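Local coordinates for CBS domain-containing protein (Agrobacterium tumefaciens, PDB 3FHM) that binds AMP and NADH through a pair of CBS domains, is otherwise of unknown function and possibly senses nucleotides, at residues F124-P128 / I138-G142. Numbering follows the deposited sequence.
With AMP (adenosine monophosphate), chain E; NAI (1,4-dihydronicotinamide adenine dinucleotide), chain F.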
loop_
_atom_site.group_PDB
_atom_site.type_symbol
_atom_site.label_atom_id
_atom_site.label_comp_id
_atom_site.label_asym_id
_atom_site.label_seq_id
_atom_site.Cartn_x
_atom_site.Cartn_y
_atom_site.Cartn_z
ATOM N N PHE A 124 -2.195 -9.192 1.122
ATOM C CA PHE A 124 -2.431 -8.146 0.131
ATOM C C PHE A 124 -3.507 -7.215 0.699
ATOM O O PHE A 124 -4.138 -7.589 1.709
ATOM C CB PHE A 124 -2.861 -8.760 -1.204
ATOM C CG PHE A 124 -3.926 -9.787 -1.080
ATOM C CD1 PHE A 124 -3.609 -11.119 -1.112
ATOM C CD2 PHE A 124 -5.266 -9.421 -0.897
ATOM C CE1 PHE A 124 -4.593 -12.124 -0.974
ATOM C CE2 PHE A 124 -6.256 -10.433 -0.763
ATOM C CZ PHE A 124 -5.883 -11.797 -0.816
ATOM N N ARG A 125 -3.744 -6.080 0.013
ATOM C CA ARG A 125 -4.462 -4.913 0.526
ATOM C C ARG A 125 -5.657 -4.461 -0.328
ATOM O O ARG A 125 -6.281 -3.355 -0.084
ATOM C CB ARG A 125 -3.463 -3.740 0.539
ATOM C CG ARG A 125 -2.496 -3.733 1.699
ATOM C CD ARG A 125 -1.568 -2.506 1.797
ATOM N NE ARG A 125 -0.543 -2.483 0.749
ATOM C CZ ARG A 125 0.613 -1.836 0.801
ATOM N NH1 ARG A 125 1.426 -1.858 -0.211
ATOM N NH2 ARG A 125 0.983 -1.181 1.850
ATOM N N HIS A 126 -5.938 -5.250 -1.375
ATOM C CA HIS A 126 -6.960 -4.895 -2.352
ATOM C C HIS A 126 -7.811 -6.131 -2.556
ATOM O O HIS A 126 -7.285 -7.291 -2.718
ATOM C CB HIS A 126 -6.330 -4.372 -3.636
ATOM C CG HIS A 126 -5.760 -2.979 -3.518
ATOM N ND1 HIS A 126 -4.393 -2.731 -3.452
ATOM C CD2 HIS A 126 -6.381 -1.756 -3.424
ATOM C CE1 HIS A 126 -4.205 -1.418 -3.376
ATOM N NE2 HIS A 126 -5.390 -0.801 -3.343
ATOM N N VAL A 127 -9.134 -5.926 -2.442
ATOM C CA VAL A 127 -10.065 -7.024 -2.800
ATOM C C VAL A 127 -11.217 -6.556 -3.709
ATOM O O VAL A 127 -12.008 -5.706 -3.312
ATOM C CB VAL A 127 -10.473 -8.005 -1.590
ATOM C CG1 VAL A 127 -9.758 -7.686 -0.290
ATOM C CG2 VAL A 127 -12.013 -8.109 -1.397
ATOM N N PRO A 128 -11.212 -7.060 -4.976
ATOM C CA PRO A 128 -12.211 -6.798 -6.019
ATOM C C PRO A 128 -13.532 -7.376 -5.558
ATOM O O PRO A 128 -13.541 -8.490 -5.013
ATOM C CB PRO A 128 -11.667 -7.614 -7.230
ATOM C CG PRO A 128 -10.244 -7.734 -7.011
ATOM C CD PRO A 128 -10.145 -7.935 -5.494
ATOM N N ILE A 138 -14.344 -2.196 -5.883
ATOM C CA ILE A 138 -13.081 -2.594 -5.270
ATOM C C ILE A 138 -12.997 -2.002 -3.899
ATOM O O ILE A 138 -13.329 -0.809 -3.724
ATOM C CB ILE A 138 -11.833 -2.219 -6.175
ATOM C CG1 ILE A 138 -10.570 -3.006 -5.757
ATOM C CG2 ILE A 138 -11.680 -0.667 -6.389
ATOM C CD1 ILE A 138 -9.434 -3.004 -6.778
ATOM N N ILE A 139 -12.590 -2.840 -2.936
ATOM C CA ILE A 139 -12.368 -2.434 -1.524
ATOM C C ILE A 139 -10.865 -2.491 -1.182
ATOM O O ILE A 139 -10.176 -3.517 -1.482
ATOM C CB ILE A 139 -13.124 -3.362 -0.488
ATOM C CG1 ILE A 139 -14.683 -3.263 -0.563
ATOM C CG2 ILE A 139 -12.534 -3.173 0.948
ATOM C CD1 ILE A 139 -15.417 -1.777 -0.379
ATOM N N SER A 140 -10.367 -1.422 -0.555
ATOM C CA SER A 140 -8.989 -1.368 -0.126
ATOM C C SER A 140 -8.844 -1.277 1.417
ATOM O O SER A 140 -9.763 -0.780 2.134
ATOM C CB SER A 140 -8.403 -0.126 -0.685
ATOM O OG SER A 140 -8.408 0.779 0.377
ATOM N N ILE A 141 -7.683 -1.747 1.920
ATOM C CA ILE A 141 -7.380 -1.648 3.362
ATOM C C ILE A 141 -7.698 -0.245 3.991
ATOM O O ILE A 141 -8.051 -0.175 5.134
ATOM C CB ILE A 141 -5.930 -2.081 3.656
ATOM C CG1 ILE A 141 -5.773 -2.451 5.145
ATOM C CG2 ILE A 141 -4.900 -0.987 3.268
ATOM C CD1 ILE A 141 -4.407 -3.091 5.480
ATOM N N GLY A 142 -7.580 0.835 3.243
ATOM C CA GLY A 142 -7.773 2.183 3.781
ATOM C C GLY A 142 -9.260 2.472 3.913
ATOM O O GLY A 142 -9.671 3.205 4.802
HETATM P P AMP E . -1.062 -4.912 -2.303
HETATM O O1P AMP E . -2.403 -5.183 -2.870
HETATM O O2P AMP E . -0.248 -3.871 -2.981
HETATM O O3P AMP E . -1.095 -4.896 -0.779
HETATM O "O5'" AMP E . -0.443 -6.265 -2.914
HETATM C "C5'" AMP E . 0.842 -6.883 -2.672
HETATM C "C4'" AMP E . 0.804 -8.184 -3.490
HETATM O "O4'" AMP E . -0.454 -8.816 -3.324
HETATM C "C3'" AMP E . 0.878 -7.918 -4.990
HETATM O "O3'" AMP E . 1.527 -8.943 -5.734
HETATM C "C2'" AMP E . -0.522 -7.999 -5.444
HETATM O "O2'" AMP E . -0.516 -8.470 -6.763
HETATM C "C1'" AMP E . -1.087 -9.030 -4.562
HETATM N N9 AMP E . -2.550 -8.837 -4.570
HETATM C C8 AMP E . -3.301 -7.703 -4.531
HETATM N N7 AMP E . -4.659 -7.920 -4.619
HETATM C C5 AMP E . -4.760 -9.230 -4.687
HETATM C C6 AMP E . -5.890 -10.142 -4.782
HETATM N N6 AMP E . -7.155 -9.673 -4.813
HETATM N N1 AMP E . -5.593 -11.453 -4.840
HETATM C C2 AMP E . -4.315 -11.942 -4.830
HETATM N N3 AMP E . -3.222 -11.189 -4.755
HETATM C C4 AMP E . -3.403 -9.837 -4.671
HETATM P PA NAI F . -5.120 3.069 -2.470
HETATM O O1A NAI F . -4.356 4.329 -2.372
HETATM O O2A NAI F . -4.827 1.972 -3.479
HETATM O O5B NAI F . -6.642 3.407 -2.742
HETATM C C5B NAI F . -7.179 4.734 -2.502
HETATM C C4B NAI F . -8.646 4.721 -2.831
HETATM O O4B NAI F . -8.861 4.378 -4.194
HETATM C C3B NAI F . -9.260 3.614 -2.038
HETATM O O3B NAI F . -10.506 4.183 -1.590
HETATM C C2B NAI F . -9.544 2.519 -3.007
HETATM O O2B NAI F . -10.874 2.189 -2.784
HETATM C C1B NAI F . -9.612 3.204 -4.323
HETATM N N9A NAI F . -9.099 2.363 -5.424
HETATM C C8A NAI F . -7.982 1.613 -5.412
HETATM N N7A NAI F . -7.856 0.967 -6.596
HETATM C C5A NAI F . -8.872 1.321 -7.378
HETATM C C6A NAI F . -9.306 1.020 -8.749
HETATM N N6A NAI F . -8.575 0.177 -9.518
HETATM N N1A NAI F . -10.442 1.589 -9.222
HETATM C C2A NAI F . -11.156 2.418 -8.448
HETATM N N3A NAI F . -10.777 2.741 -7.204
HETATM C C4A NAI F . -9.679 2.231 -6.616
HETATM O O3 NAI F . -5.349 2.236 -1.116
HETATM P PN NAI F . -4.937 2.465 0.446
HETATM O O1N NAI F . -3.713 1.783 0.987
HETATM O O2N NAI F . -6.220 2.005 1.040
HETATM O O5D NAI F . -4.723 4.055 0.599
HETATM C C5D NAI F . -3.487 4.783 0.595
HETATM C C4D NAI F . -3.574 5.790 1.735
HETATM O O4D NAI F . -4.770 6.586 1.577
HETATM C C3D NAI F . -3.696 5.050 3.102
HETATM O O3D NAI F . -2.886 5.660 4.115
HETATM C C2D NAI F . -5.143 5.198 3.563
HETATM O O2D NAI F . -5.289 5.207 5.000
HETATM C C1D NAI F . -5.537 6.486 2.808
HETATM N N1N NAI F . -6.918 6.435 2.445
HETATM C C2N NAI F . -7.672 7.481 2.836
HETATM C C3N NAI F . -9.052 7.511 2.543
HETATM C C7N NAI F . -9.839 8.736 2.970
HETATM O O7N NAI F . -11.049 8.833 2.697
HETATM N N7N NAI F . -9.163 9.713 3.589
HETATM C C4N NAI F . -9.647 6.439 1.837
HETATM C C5N NAI F . -8.835 5.342 1.464
HETATM C C6N NAI F . -7.436 5.353 1.773
#
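With CG of His-126 set opposite its carbonyl carbon (chi1 -74°), the imidazole comes beside Ser-140, whose CB lies 3.8 Å from CD2, oblique to the ring. The histidine ND1 donates to O1P of AMP at 3.2 Å, while NE2 reaches O2A of NADH at 2.8 Å; both acceptors lie at the ring edge, fixing the ring's rotation. Arg-125 starts from a similar torsion (chi1 -79°) that, with chi2, carries CD to within 3.9 Å of Ile-141 CG2, the two side chains crossing obliquely; the bend at chi3 turns NE to O3P of AMP at 2.9 Å. Its NH2 salt-bridges a second NADH and its NH1 Glu-76 of the second subunit, tying the AMP site to the dimer interface.

The backbone beneath is the antiparallel hairpin of the second CBS domain, strands 126-131 and 134-140. Val-127 and Ile-139 form a hydrogen-bonded pair of it: Val-127 N meets Ile-139 O with an N-H...O angle of 177°, Val-127 O accepting the return bond. Their side chains occupy the face packed by Leu-115 of helix 112-122; His-126, Pro-128, Ile-138 and Ser-140 line the nucleotide face. There Ile-138 CG2 touches the NADH adenine, 3.5 Å from C4A; just before the strand, one face of the Phe-124 ring lies under the AMP adenine. At the N-cap of helix 141-147, Ser-140 OG bonds NADH O2N at 2.6 Å, joined by a weak bond from Gly-142 N.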